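Local coordinates for 3-hydroxyacyl-CoA dehydrogenase type-2 (Mycobacterium avium, PDB 3PPI), which probably catalyses the NAD-dependent oxidation of 3-hydroxyacyl-CoA thioesters to 3-ketoacyl-CoA, as a member of the short-chain dehydrogenase/reductase family, at residues A[209-221]-A[259-273]. Sequence-based numbering, arbitrary orientation.
Sequences GIRVNTIAPGTMK and LLTNGYINGEVMRLD
Arg211 reaches from strand 210-217 to the C-terminal end of helix 249-261 and the loop that follows it, its NH1 donating to Leu259 O at the helix end and to Ile265 O in the loop, each 2.8 Å away and near the guanidinium plane. Asn262 O lies over one face of the guanidinium, 3.1 Å from Arg211 CZ. A bend at chi3 (-57°) turns the group toward these carbonyls, and Glu165 pairs with NE. Ile265 O also accepts from Asn213 ND2 (2.9 Å), which approaches from above the carbonyl plane, while Asn213 OD1 takes the N-H of Glu268 at 3.0 Å. Both ends of this buried amide are thus used, fixing its rotation. Asn266 adds a side-chain bond in the other direction: its OD1 accepts from Val212 N (2.9 Å), standing in for a backbone carbonyl before regular parallel pairing begins. From Thr214 N to Glu268 O onward, main-chain bonds alternate as far as Gly218 N to Leu272 O. On one face of the sheet Ile215 CG1 packs against Leu259 CD1 (3.5 Å) and its CG2 against Leu272 CB; on the other, Ala216 CB meets Val269 CG1. The pairing adds the last strand to the parallel Rossmann-type sheet, strand 210-217 lying between 167-172 and 269-272, with helix 249-261 over Ile215 and Met270 and helix 185-205 against Val269.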
# COMPACT_ATOMS: atom_id res chain seq x y z
N GLY A 209 0.66 -4.60 -26.08
CA GLY A 209 1.83 -5.34 -25.63
C GLY A 209 3.00 -4.45 -25.23
O GLY A 209 4.16 -4.74 -25.56
N ILE A 210 2.70 -3.38 -24.50
CA ILE A 210 3.72 -2.49 -23.98
C ILE A 210 3.61 -2.51 -22.45
O ILE A 210 2.57 -2.15 -21.89
CB ILE A 210 3.56 -1.05 -24.50
CG1 ILE A 210 3.67 -1.01 -26.02
CG2 ILE A 210 4.59 -0.13 -23.86
CD1 ILE A 210 3.28 0.35 -26.61
N ARG A 211 4.68 -2.96 -21.79
CA ARG A 211 4.68 -3.01 -20.34
C ARG A 211 5.02 -1.64 -19.78
O ARG A 211 5.77 -0.89 -20.40
CB ARG A 211 5.67 -4.08 -19.84
CG ARG A 211 5.11 -5.54 -20.09
CD ARG A 211 6.03 -6.62 -19.58
NE ARG A 211 7.34 -6.49 -20.19
CZ ARG A 211 8.41 -5.93 -19.63
NH1 ARG A 211 8.41 -5.47 -18.38
NH2 ARG A 211 9.52 -5.85 -20.35
N VAL A 212 4.44 -1.32 -18.62
CA VAL A 212 4.72 -0.07 -17.93
C VAL A 212 5.00 -0.34 -16.45
O VAL A 212 4.15 -0.90 -15.76
CB VAL A 212 3.57 0.94 -18.04
CG1 VAL A 212 3.97 2.26 -17.35
CG2 VAL A 212 3.21 1.18 -19.50
N ASN A 213 6.18 0.04 -16.00
CA ASN A 213 6.58 -0.07 -14.60
C ASN A 213 7.29 1.22 -14.19
O ASN A 213 7.64 2.05 -15.03
CB ASN A 213 7.50 -1.26 -14.38
CG ASN A 213 6.83 -2.59 -14.71
OD1 ASN A 213 5.99 -3.06 -13.96
ND2 ASN A 213 7.21 -3.18 -15.84
N THR A 214 7.46 1.36 -12.88
CA THR A 214 8.00 2.55 -12.28
C THR A 214 8.99 2.19 -11.20
O THR A 214 8.80 1.22 -10.45
CB THR A 214 6.83 3.34 -11.66
OG1 THR A 214 5.99 3.81 -12.72
CG2 THR A 214 7.31 4.53 -10.79
N ILE A 215 10.06 2.98 -11.10
CA ILE A 215 11.01 2.87 -10.01
C ILE A 215 10.73 4.04 -9.09
O ILE A 215 10.61 5.19 -9.55
CB ILE A 215 12.47 2.95 -10.50
CG1 ILE A 215 12.78 1.80 -11.47
CG2 ILE A 215 13.45 2.96 -9.31
CD1 ILE A 215 14.16 1.91 -12.16
N ALA A 216 10.61 3.75 -7.80
CA ALA A 216 10.50 4.78 -6.75
C ALA A 216 11.80 4.81 -5.97
O ALA A 216 11.99 4.02 -5.05
CB ALA A 216 9.32 4.49 -5.81
N PRO A 217 12.72 5.70 -6.35
CA PRO A 217 13.98 5.73 -5.61
C PRO A 217 13.85 6.33 -4.22
O PRO A 217 12.96 7.15 -3.97
CB PRO A 217 14.89 6.62 -6.47
CG PRO A 217 14.21 6.78 -7.78
CD PRO A 217 12.75 6.59 -7.53
N GLY A 218 14.73 5.89 -3.33
CA GLY A 218 14.95 6.55 -2.06
C GLY A 218 15.89 7.73 -2.30
O GLY A 218 15.70 8.48 -3.26
N THR A 219 16.89 7.89 -1.45
CA THR A 219 17.86 8.98 -1.57
C THR A 219 19.05 8.49 -2.39
O THR A 219 19.76 7.57 -1.98
CB THR A 219 18.33 9.47 -0.18
OG1 THR A 219 17.18 9.64 0.66
CG2 THR A 219 19.10 10.80 -0.29
N MET A 220 19.25 9.14 -3.54
CA MET A 220 20.22 8.70 -4.54
C MET A 220 21.35 9.71 -4.71
O MET A 220 21.14 10.92 -4.55
CB MET A 220 19.52 8.51 -5.89
CG MET A 220 18.30 7.59 -5.90
SD MET A 220 18.56 5.95 -5.19
CE MET A 220 19.32 5.09 -6.58
N LYS A 221 22.53 9.20 -5.04
CA LYS A 221 23.72 10.02 -5.22
C LYS A 221 23.74 10.64 -6.60
O LYS A 221 24.30 10.06 -7.54
CB LYS A 221 24.99 9.18 -5.01
CG LYS A 221 26.32 9.95 -5.07
CD LYS A 221 27.48 8.96 -4.84
CE LYS A 221 28.80 9.43 -5.45
NZ LYS A 221 29.33 10.63 -4.77
N LEU A 259 13.56 -3.94 -15.46
CA LEU A 259 12.15 -3.69 -15.79
C LEU A 259 11.88 -3.74 -17.29
O LEU A 259 10.79 -4.09 -17.74
CB LEU A 259 11.70 -2.35 -15.23
CG LEU A 259 11.65 -2.30 -13.69
CD1 LEU A 259 11.31 -0.90 -13.17
CD2 LEU A 259 10.67 -3.33 -13.16
N LEU A 260 12.89 -3.39 -18.06
CA LEU A 260 12.82 -3.45 -19.51
C LEU A 260 12.92 -4.87 -20.04
O LEU A 260 12.33 -5.16 -21.08
CB LEU A 260 13.91 -2.58 -20.14
CG LEU A 260 13.80 -1.07 -19.92
CD1 LEU A 260 14.90 -0.37 -20.68
CD2 LEU A 260 12.44 -0.51 -20.33
N THR A 261 13.65 -5.74 -19.36
CA THR A 261 13.95 -7.07 -19.91
C THR A 261 13.12 -8.23 -19.34
O THR A 261 12.89 -9.21 -20.04
CB THR A 261 15.44 -7.43 -19.75
OG1 THR A 261 15.80 -7.33 -18.36
CG2 THR A 261 16.32 -6.48 -20.59
N ASN A 262 12.68 -8.15 -18.09
CA ASN A 262 11.91 -9.26 -17.50
C ASN A 262 10.51 -9.24 -18.12
O ASN A 262 9.81 -8.24 -18.04
CB ASN A 262 11.78 -9.10 -15.98
CG ASN A 262 11.02 -10.25 -15.36
OD1 ASN A 262 9.80 -10.32 -15.45
ND2 ASN A 262 11.75 -11.16 -14.72
N GLY A 263 10.09 -10.36 -18.70
CA GLY A 263 8.86 -10.38 -19.49
C GLY A 263 7.54 -10.35 -18.74
O GLY A 263 6.50 -10.10 -19.35
N TYR A 264 7.54 -10.59 -17.42
CA TYR A 264 6.27 -10.68 -16.68
C TYR A 264 6.00 -9.51 -15.75
O TYR A 264 4.87 -9.36 -15.29
CB TYR A 264 6.16 -12.01 -15.91
CG TYR A 264 4.73 -12.53 -15.76
CD1 TYR A 264 3.93 -12.73 -16.88
CD2 TYR A 264 4.19 -12.83 -14.51
CE1 TYR A 264 2.63 -13.19 -16.76
CE2 TYR A 264 2.89 -13.31 -14.40
CZ TYR A 264 2.12 -13.49 -15.54
OH TYR A 264 0.83 -13.97 -15.45
N ILE A 265 6.99 -8.67 -15.46
CA ILE A 265 6.78 -7.58 -14.51
C ILE A 265 6.06 -6.45 -15.25
O ILE A 265 6.54 -5.97 -16.29
CB ILE A 265 8.09 -7.11 -13.82
CG1 ILE A 265 7.79 -6.10 -12.70
CG2 ILE A 265 9.10 -6.54 -14.83
CD1 ILE A 265 8.87 -6.08 -11.58
N ASN A 266 4.87 -6.09 -14.76
CA ASN A 266 4.02 -5.09 -15.41
C ASN A 266 3.10 -4.42 -14.40
O ASN A 266 2.59 -5.07 -13.48
CB ASN A 266 3.18 -5.76 -16.52
CG ASN A 266 2.59 -4.75 -17.51
OD1 ASN A 266 2.97 -3.58 -17.51
ND2 ASN A 266 1.68 -5.22 -18.38
N GLY A 267 2.87 -3.12 -14.58
CA GLY A 267 2.05 -2.34 -13.67
C GLY A 267 2.54 -2.26 -12.23
O GLY A 267 1.75 -2.08 -11.31
N GLU A 268 3.84 -2.39 -12.04
CA GLU A 268 4.44 -2.49 -10.72
C GLU A 268 5.30 -1.28 -10.42
O GLU A 268 5.91 -0.68 -11.31
CB GLU A 268 5.27 -3.80 -10.65
CG GLU A 268 6.28 -3.95 -9.48
CD GLU A 268 5.63 -3.93 -8.09
OE1 GLU A 268 4.46 -3.46 -7.94
OE2 GLU A 268 6.31 -4.37 -7.14
N VAL A 269 5.32 -0.90 -9.16
CA VAL A 269 6.22 0.13 -8.66
C VAL A 269 7.29 -0.54 -7.79
O VAL A 269 6.96 -1.22 -6.80
CB VAL A 269 5.49 1.17 -7.82
CG1 VAL A 269 6.50 2.23 -7.32
CG2 VAL A 269 4.39 1.83 -8.64
N MET A 270 8.55 -0.36 -8.18
CA MET A 270 9.68 -0.95 -7.47
C MET A 270 10.36 0.11 -6.60
O MET A 270 10.95 1.06 -7.12
CB MET A 270 10.72 -1.47 -8.47
CG MET A 270 11.95 -2.04 -7.79
SD MET A 270 13.40 -2.24 -8.87
CE MET A 270 12.84 -3.46 -10.00
N ARG A 271 10.29 -0.08 -5.29
CA ARG A 271 11.05 0.76 -4.35
C ARG A 271 12.52 0.40 -4.42
O ARG A 271 12.87 -0.78 -4.30
CB ARG A 271 10.55 0.59 -2.91
CG ARG A 271 9.09 0.98 -2.66
CD ARG A 271 8.71 0.86 -1.17
NE ARG A 271 9.50 1.80 -0.35
CZ ARG A 271 9.02 2.77 0.42
NH1 ARG A 271 7.72 2.94 0.60
NH2 ARG A 271 9.87 3.56 1.08
N LEU A 272 13.38 1.40 -4.60
CA LEU A 272 14.84 1.19 -4.70
C LEU A 272 15.49 2.16 -3.72
O LEU A 272 15.78 3.30 -4.06
CB LEU A 272 15.30 1.46 -6.13
CG LEU A 272 16.75 1.15 -6.47
CD1 LEU A 272 16.97 -0.35 -6.39
CD2 LEU A 272 17.13 1.71 -7.86
N ASP A 273 15.64 1.72 -2.47
CA ASP A 273 15.79 2.65 -1.35
C ASP A 273 16.57 2.16 -0.11
O ASP A 273 16.56 2.85 0.92
CB ASP A 273 14.40 3.14 -0.93
CG ASP A 273 13.50 2.02 -0.38
OD1 ASP A 273 13.96 0.88 -0.07
OD2 ASP A 273 12.29 2.29 -0.25
O HOH W 1 0.63 -3.62 -20.44
O HOH W 2 8.85 -1.72 -17.76
O HOH W 3 17.34 5.41 0.21